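Local coordinates for KaiC-like domain-containing protein (Pyrococcus horikoshii, PDB 3BS4), which is of unknown function but has a KaiC-like, RecA-type domain and was crystallised with a peptide of unknown identity, at residues Arg33-Asp36 with Ile37-Ile41; Thr166-Glu169 with Val170-Gly173; Tyr241-Gly245 with Asn246-Leu250. All coordinates share one frame; numbering follows the deposited sequence.

Contact 1: residues Arg33-Asp36 with Ile37-Ile41; sequences RGKD and ILFYI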
loop_
_atom_site.group_PDB
_atom_site.type_symbol
_atom_site.label_atom_id
_atom_site.label_comp_id
_atom_site.label_asym_id
_atom_site.label_seq_id
_atom_site.Cartn_x
_atom_site.Cartn_y
_atom_site.Cartn_z
ATOM N N ARG A 33 -8.175 -10.734 -7.909
ATOM C CA ARG A 33 -7.777 -10.801 -6.504
ATOM C C ARG A 33 -6.347 -10.304 -6.247
ATOM O O ARG A 33 -5.704 -10.722 -5.291
ATOM C CB ARG A 33 -7.978 -12.213 -5.944
ATOM C CG ARG A 33 -9.450 -12.566 -5.798
ATOM C CD ARG A 33 -9.654 -14.005 -5.350
ATOM N NE ARG A 33 -9.071 -14.255 -4.030
ATOM C CZ ARG A 33 -8.912 -15.461 -3.492
ATOM N NH1 ARG A 33 -9.298 -16.554 -4.147
ATOM N NH2 ARG A 33 -8.362 -15.568 -2.294
ATOM N N GLY A 34 -5.852 -9.395 -7.091
ATOM C CA GLY A 34 -4.555 -8.766 -6.828
ATOM C C GLY A 34 -4.506 -8.087 -5.465
ATOM O O GLY A 34 -3.466 -8.017 -4.825
ATOM N N LYS A 35 -5.645 -7.589 -5.016
ATOM C CA LYS A 35 -5.735 -6.979 -3.690
ATOM C C LYS A 35 -5.357 -7.988 -2.608
ATOM O O LYS A 35 -4.668 -7.656 -1.636
ATOM C CB LYS A 35 -7.155 -6.423 -3.480
ATOM C CG LYS A 35 -7.499 -5.906 -2.102
ATOM C CD LYS A 35 -8.809 -5.109 -2.101
ATOM C CE LYS A 35 -9.977 -5.830 -2.797
ATOM N NZ LYS A 35 -11.245 -5.032 -2.730
ATOM N N ASP A 36 -5.784 -9.233 -2.792
ATOM C CA ASP A 36 -5.449 -10.289 -1.824
ATOM C C ASP A 36 -3.958 -10.613 -1.810
ATOM O O ASP A 36 -3.420 -11.007 -0.775
ATOM C CB ASP A 36 -6.245 -11.565 -2.113
ATOM C CG ASP A 36 -7.685 -11.479 -1.648
ATOM O OD1 ASP A 36 -7.989 -10.634 -0.759
ATOM O OD2 ASP A 36 -8.503 -12.295 -2.150
ATOM N N ILE A 37 -3.274 -10.438 -2.946
ATOM C CA ILE A 37 -1.821 -10.631 -2.979
ATOM C C ILE A 37 -1.178 -9.553 -2.096
ATOM O O ILE A 37 -0.277 -9.842 -1.294
ATOM C CB ILE A 37 -1.238 -10.589 -4.414
ATOM C CG1 ILE A 37 -1.767 -11.782 -5.223
ATOM C CG2 ILE A 37 0.272 -10.625 -4.369
ATOM C CD1 ILE A 37 -1.377 -11.734 -6.663
ATOM N N LEU A 38 -1.662 -8.314 -2.228
ATOM C CA LEU A 38 -1.114 -7.233 -1.413
ATOM C C LEU A 38 -1.395 -7.438 0.075
ATOM O O LEU A 38 -0.498 -7.192 0.900
ATOM C CB LEU A 38 -1.622 -5.860 -1.864
ATOM C CG LEU A 38 -0.854 -4.710 -1.200
ATOM C CD1 LEU A 38 0.659 -4.879 -1.330
ATOM C CD2 LEU A 38 -1.233 -3.397 -1.783
ATOM N N PHE A 39 -2.607 -7.873 0.424
ATOM C CA PHE A 39 -2.898 -8.155 1.840
ATOM C C PHE A 39 -2.021 -9.288 2.366
ATOM O O PHE A 39 -1.576 -9.258 3.510
ATOM C CB PHE A 39 -4.384 -8.426 2.070
ATOM C CG PHE A 39 -5.191 -7.170 2.276
ATOM C CD1 PHE A 39 -5.184 -6.515 3.509
ATOM C CD2 PHE A 39 -5.976 -6.657 1.253
ATOM C CE1 PHE A 39 -5.944 -5.346 3.716
ATOM C CE2 PHE A 39 -6.735 -5.483 1.442
ATOM C CZ PHE A 39 -6.718 -4.831 2.676
ATOM N N TYR A 40 -1.744 -10.272 1.521
ATOM C CA TYR A 40 -0.814 -11.320 1.916
ATOM C C TYR A 40 0.566 -10.761 2.260
ATOM O O TYR A 40 1.113 -11.058 3.322
ATOM C CB TYR A 40 -0.721 -12.375 0.817
ATOM C CG TYR A 40 0.252 -13.471 1.153
ATOM C CD1 TYR A 40 -0.116 -14.507 2.012
ATOM C CD2 TYR A 40 1.553 -13.453 0.633
ATOM C CE1 TYR A 40 0.786 -15.509 2.335
ATOM C CE2 TYR A 40 2.472 -14.466 0.951
ATOM C CZ TYR A 40 2.066 -15.483 1.807
ATOM O OH TYR A 40 2.965 -16.478 2.141
ATOM N N ILE A 41 1.116 -9.942 1.371
ATOM C CA ILE A 41 2.408 -9.305 1.605
ATOM C C ILE A 41 2.400 -8.504 2.909
ATOM O O ILE A 41 3.311 -8.637 3.735
ATOM C CB ILE A 41 2.809 -8.433 0.404
ATOM C CG1 ILE A 41 3.028 -9.324 -0.827
ATOM C CG2 ILE A 41 4.072 -7.614 0.714
ATOM C CD1 ILE A 41 3.286 -8.561 -2.114
#
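From R33 the chain enters the first turns of an alpha helix, in which L38 N is bonded to G34 O, F39 N to K35 O and Y40 N to D36 O. R33 sits at the N-cap, and its carbonyl starts the helix loosely: R33 O is 3.4 Å from I37 N, a weak bond. K35 O, 2.9 Å from F39 N in its backbone bond, also meets the rim of the F39 ring, with K35 O 3.3 Å from F39 CD2. K35 runs alongside this phenylalanine. With its CG anti to the backbone N (chi1 173°), it lays that methylene against the ring edge, where K35 CG is 3.7 Å from F39 CE2. Lysine suits the place because its chain is apolar here, while NZ goes on to a salt bridge with E190 and a hydrogen bond to Y59. The segment follows strand 22-27 and begins helix 34-47, the place of the P-loop in RecA-type folds. G34-K35 recalls the Gly-Lys of a Walker A motif, but D36 stands where serine or threonine is usual, so a nucleotide site cannot be assumed. On another side of the helix D36 pairs with R33. Its OD2 takes R33 NE through the anti lone pair at 2.8 Å, the acceptor lying nearly in the guanidinium plane, and R33 NH2 adds a weaker bond. D36 OD1 is engaged by R70, and R33 makes a cation-pi contact with F243. I37 is a buried aliphatic residue whose CB rests 3.4 Å from G34 O. Its branched side chain packs on Y241, F243 and I7, while L38 meets F186 and L188 of strand 184-190.

Contact 2: residues Thr166-Glu169 with Val170-Gly173; sequences TSAE and VRYG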
loop_
_atom_site.group_PDB
_atom_site.type_symbol
_atom_site.label_atom_id
_atom_site.label_comp_id
_atom_site.label_asym_id
_atom_site.label_seq_id
_atom_site.Cartn_x
_atom_site.Cartn_y
_atom_site.Cartn_z
ATOM N N THR A 166 1.545 17.674 -5.404
ATOM C CA THR A 166 1.741 18.402 -4.133
ATOM C C THR A 166 2.252 17.468 -3.039
ATOM O O THR A 166 3.071 17.865 -2.216
ATOM C CB THR A 166 0.435 19.066 -3.687
ATOM O OG1 THR A 166 -0.030 19.945 -4.723
ATOM C CG2 THR A 166 0.638 19.871 -2.412
ATOM N N SER A 167 1.752 16.231 -3.022
ATOM C CA SER A 167 2.257 15.206 -2.103
ATOM C C SER A 167 3.742 15.002 -2.286
ATOM O O SER A 167 4.493 14.961 -1.325
ATOM C CB SER A 167 1.542 13.876 -2.336
ATOM O OG SER A 167 0.179 14.017 -2.088
ATOM N N ALA A 168 4.170 14.878 -3.537
ATOM C CA ALA A 168 5.595 14.664 -3.817
ATOM C C ALA A 168 6.398 15.868 -3.341
ATOM O O ALA A 168 7.473 15.711 -2.765
ATOM C CB ALA A 168 5.820 14.411 -5.293
ATOM N N GLU A 169 5.847 17.062 -3.536
ATOM C CA GLU A 169 6.510 18.305 -3.118
ATOM C C GLU A 169 6.683 18.361 -1.596
ATOM O O GLU A 169 7.747 18.740 -1.088
ATOM C CB GLU A 169 5.713 19.525 -3.591
ATOM C CG GLU A 169 5.679 19.733 -5.103
ATOM C CD GLU A 169 4.634 20.769 -5.511
ATOM O OE1 GLU A 169 4.233 21.586 -4.643
ATOM O OE2 GLU A 169 4.199 20.774 -6.689
ATOM N N VAL A 170 5.632 18.005 -0.867
ATOM C CA VAL A 170 5.694 17.971 0.596
ATOM C C VAL A 170 6.725 16.949 1.092
ATOM O O VAL A 170 7.504 17.238 2.003
ATOM C CB VAL A 170 4.304 17.683 1.209
ATOM C CG1 VAL A 170 4.429 17.318 2.694
ATOM C CG2 VAL A 170 3.396 18.877 1.015
ATOM N N ARG A 171 6.732 15.763 0.494
ATOM C CA ARG A 171 7.667 14.707 0.875
ATOM C C ARG A 171 9.132 15.067 0.620
ATOM O O ARG A 171 10.025 14.602 1.323
ATOM C CB ARG A 171 7.314 13.408 0.161
ATOM C CG ARG A 171 5.933 12.873 0.559
ATOM C CD ARG A 171 5.725 11.437 0.102
ATOM N NE ARG A 171 5.551 11.334 -1.344
ATOM C CZ ARG A 171 4.383 11.147 -1.957
ATOM N NH1 ARG A 171 3.257 11.011 -1.257
ATOM N NH2 ARG A 171 4.349 11.072 -3.278
ATOM N N TYR A 172 9.374 15.920 -0.370
ATOM C CA TYR A 172 10.736 16.337 -0.693
ATOM C C TYR A 172 11.418 17.054 0.473
ATOM O O TYR A 172 12.628 16.903 0.666
ATOM C CB TYR A 172 10.732 17.256 -1.919
ATOM C CG TYR A 172 12.112 17.738 -2.300
ATOM C CD1 TYR A 172 12.984 16.909 -2.993
ATOM C CD2 TYR A 172 12.549 19.012 -1.950
ATOM C CE1 TYR A 172 14.251 17.343 -3.337
ATOM C CE2 TYR A 172 13.830 19.456 -2.285
ATOM C CZ TYR A 172 14.669 18.610 -2.987
ATOM O OH TYR A 172 15.947 19.017 -3.335
ATOM N N GLY A 173 10.656 17.836 1.234
ATOM C CA GLY A 173 11.249 18.681 2.281
ATOM C C GLY A 173 10.798 18.495 3.724
ATOM O O GLY A 173 11.442 19.007 4.651
#
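The last turns of helix 157-173 form this contact, on the crossover that leads from strand 141-146 to the neighbouring parallel strand 184-190 of the RecA-like sheet. V170 N is bonded to T166 O at 2.9 Å and R171 N to S167 O at 3.0 Å. At the next step Y172 N divides its hydrogen between A168 O and, weakly, E169 O. V170 faces helix 115-132, where it packs on P116 and A120, a seam that suits a compact, beta-branched valine. Within its own helix V170 CG2, beside the backbone N, lies 3.4 Å from T166 O. R171 does most of the side-chain work. Its CG is anti to the carbonyl carbon (chi1 -63°) and the chain bends at chi3 (-72°), folding the guanidinium back over the preceding turn instead of sending it straight outward. One face of the flat group lies above S167 O and A168 N, each offset toward the rim, with S167 O 3.7 Å from the guanidinium plane. The methylenes stay close to the same carbonyl, R171 CG being 3.2 Å from S167 O. S167 and A168 are small, which lets the guanidinium lie close over their backbone. The bound peptide packs an apolar side chain against R171. With an alanine here the turn around S167 and A168 would probably lose its guanidinium cover, and the peptide the surface on which that side chain rests. S167 directs its hydroxyl to Y163 O one turn earlier, as T166 does to R162 O. That leaves the S167 methylene to meet the arginine, with S167 CB 3.5 Å from R171 NH1.

Contact 3: residues Tyr241-Gly245 with Asn246-Leu250; sequences YEFKG and NEPKL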
loop_
_atom_site.group_PDB
_atom_site.type_symbol
_atom_site.label_atom_id
_atom_site.label_comp_id
_atom_site.label_asym_id
_atom_site.label_seq_id
_atom_site.Cartn_x
_atom_site.Cartn_y
_atom_site.Cartn_z
ATOM N N TYR A 241 -1.202 -17.273 -11.495
ATOM C CA TYR A 241 -1.289 -17.589 -10.066
ATOM C C TYR A 241 -2.642 -18.143 -9.645
ATOM O O TYR A 241 -3.648 -17.998 -10.354
ATOM C CB TYR A 241 -0.881 -16.389 -9.182
ATOM C CG TYR A 241 -1.778 -15.167 -9.299
ATOM C CD1 TYR A 241 -2.860 -14.999 -8.443
ATOM C CD2 TYR A 241 -1.508 -14.176 -10.237
ATOM C CE1 TYR A 241 -3.701 -13.880 -8.546
ATOM C CE2 TYR A 241 -2.308 -13.047 -10.333
ATOM C CZ TYR A 241 -3.402 -12.916 -9.491
ATOM O OH TYR A 241 -4.192 -11.785 -9.594
ATOM N N GLU A 242 -2.630 -18.826 -8.511
ATOM C CA GLU A 242 -3.847 -19.215 -7.810
ATOM C C GLU A 242 -3.590 -19.081 -6.324
ATOM O O GLU A 242 -2.516 -18.654 -5.927
ATOM C CB GLU A 242 -4.257 -20.639 -8.161
ATOM C CG GLU A 242 -3.208 -21.668 -7.904
ATOM C CD GLU A 242 -3.516 -22.995 -8.600
ATOM O OE1 GLU A 242 -4.586 -23.140 -9.241
ATOM O OE2 GLU A 242 -2.671 -23.889 -8.485
ATOM N N PHE A 243 -4.579 -19.432 -5.512
ATOM C CA PHE A 243 -4.432 -19.291 -4.065
ATOM C C PHE A 243 -4.573 -20.635 -3.394
ATOM O O PHE A 243 -5.469 -21.400 -3.724
ATOM C CB PHE A 243 -5.481 -18.327 -3.528
ATOM C CG PHE A 243 -5.335 -16.927 -4.071
ATOM C CD1 PHE A 243 -4.542 -15.991 -3.406
ATOM C CD2 PHE A 243 -5.963 -16.550 -5.249
ATOM C CE1 PHE A 243 -4.391 -14.683 -3.907
ATOM C CE2 PHE A 243 -5.815 -15.252 -5.760
ATOM C CZ PHE A 243 -5.028 -14.318 -5.084
ATOM N N LYS A 244 -3.677 -20.917 -2.461
ATOM C CA LYS A 244 -3.861 -22.051 -1.562
ATOM C C LYS A 244 -4.222 -21.459 -0.208
ATOM O O LYS A 244 -3.357 -20.965 0.511
ATOM C CB LYS A 244 -2.570 -22.847 -1.481
ATOM C CG LYS A 244 -2.682 -24.106 -0.628
ATOM C CD LYS A 244 -1.346 -24.806 -0.511
ATOM C CE LYS A 244 -1.498 -26.068 0.340
ATOM N NZ LYS A 244 -0.466 -27.086 -0.036
ATOM N N GLY A 245 -5.506 -21.476 0.123
ATOM C CA GLY A 245 -5.983 -20.705 1.271
ATOM C C GLY A 245 -5.733 -19.250 0.922
ATOM O O GLY A 245 -6.210 -18.766 -0.098
ATOM N N ASN A 246 -4.955 -18.562 1.750
ATOM C CA ASN A 246 -4.630 -17.163 1.476
ATOM C C ASN A 246 -3.304 -16.953 0.762
ATOM O O ASN A 246 -2.966 -15.819 0.396
ATOM C CB ASN A 246 -4.666 -16.369 2.774
ATOM C CG ASN A 246 -6.072 -16.210 3.311
ATOM O OD1 ASN A 246 -7.035 -16.011 2.554
ATOM N ND2 ASN A 246 -6.202 -16.293 4.626
ATOM N N GLU A 247 -2.560 -18.035 0.555
ATOM C CA GLU A 247 -1.211 -17.942 0.003
ATOM C C GLU A 247 -1.243 -17.934 -1.514
ATOM O O GLU A 247 -1.739 -18.890 -2.120
ATOM C CB GLU A 247 -0.336 -19.111 0.469
ATOM C CG GLU A 247 1.138 -18.954 0.101
ATOM C CD GLU A 247 1.946 -20.200 0.411
ATOM O OE1 GLU A 247 1.335 -21.216 0.823
ATOM O OE2 GLU A 247 3.190 -20.158 0.248
ATOM N N PRO A 248 -0.695 -16.870 -2.136
ATOM C CA PRO A 248 -0.653 -16.856 -3.589
ATOM C C PRO A 248 0.436 -17.795 -4.067
ATOM O O PRO A 248 1.551 -17.803 -3.525
ATOM C CB PRO A 248 -0.260 -15.410 -3.945
ATOM C CG PRO A 248 -0.110 -14.679 -2.654
ATOM C CD PRO A 248 -0.055 -15.674 -1.548
ATOM N N LYS A 249 0.105 -18.583 -5.081
ATOM C CA LYS A 249 1.029 -19.534 -5.655
ATOM C C LYS A 249 1.262 -19.140 -7.114
ATOM O O LYS A 249 0.334 -19.178 -7.917
ATOM C CB LYS A 249 0.427 -20.932 -5.550
ATOM C CG LYS A 249 0.185 -21.419 -4.116
ATOM C CD LYS A 249 1.490 -21.408 -3.316
ATOM C CE LYS A 249 1.564 -22.564 -2.341
ATOM N NZ LYS A 249 1.658 -23.854 -3.083
ATOM N N LEU A 250 2.491 -18.754 -7.439
ATOM C CA LEU A 250 2.821 -18.192 -8.753
ATOM C C LEU A 250 3.612 -19.163 -9.607
ATOM O O LEU A 250 4.390 -19.940 -9.079
ATOM C CB LEU A 250 3.648 -16.916 -8.590
ATOM C CG LEU A 250 2.861 -15.617 -8.356
ATOM C CD1 LEU A 250 2.199 -15.590 -6.986
ATOM C CD2 LEU A 250 3.815 -14.426 -8.481
HETATM O O HOH W 1 -1.402 -22.030 2.349
#
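Y241 faces L250 in a non-hydrogen-bonded antiparallel pair, with Y241 CB 3.9 Å from L250 CD1. With chi1 at 64° its ring leads away from the partner strand, leaving CB to meet the leucine, and the long phenol sends its OH to S32 O. At E242 the strands exchange two bonds with K249, of which K249 N to E242 O is 2.8 Å. F243 lies on the same face of the sheet as Y241. The side chains of F243 and P248 cross obliquely, F243 CE1 being 4.2 Å from P248 CB, and proline costs no bond because that position needs no N-H toward this strand. These pairs belong to a beta hairpin closed by a type II' turn from K244 to E247, with strand 247-252 outermost in the chain's sheet. K244 N bonds to E247 O at 2.8 Å. In return E247 N reaches K244 O at 3.0 Å from above the carbonyl plane, and a water donates to both K244 O and E247 OE1. G245 takes the first turn corner, where its positive phi (64°) favours glycine, and N246 fills the second, with its OD1 weakly bonded by R70 NE.

From the N terminus the three contacts follow in series, each a local stretch of eight to ten residues, and none nests in or crosses another. Contact 1 starts helix 34-47 after the first strand of the sheet. Contact 2 comes at the end of helix 157-173, on the opposite side of the chain's centre, with about 28 Å between the centres of the two. Contact 3 is the terminal hairpin at the sheet edge, and it returns to touch contact 1: Y40 CG lies 3.5 Å from P248 CD. Residues 241-250 thus lean on residues 33-41, joining the chain's late strands to its first long helix, while residues 166-173 pack against helix 115-132.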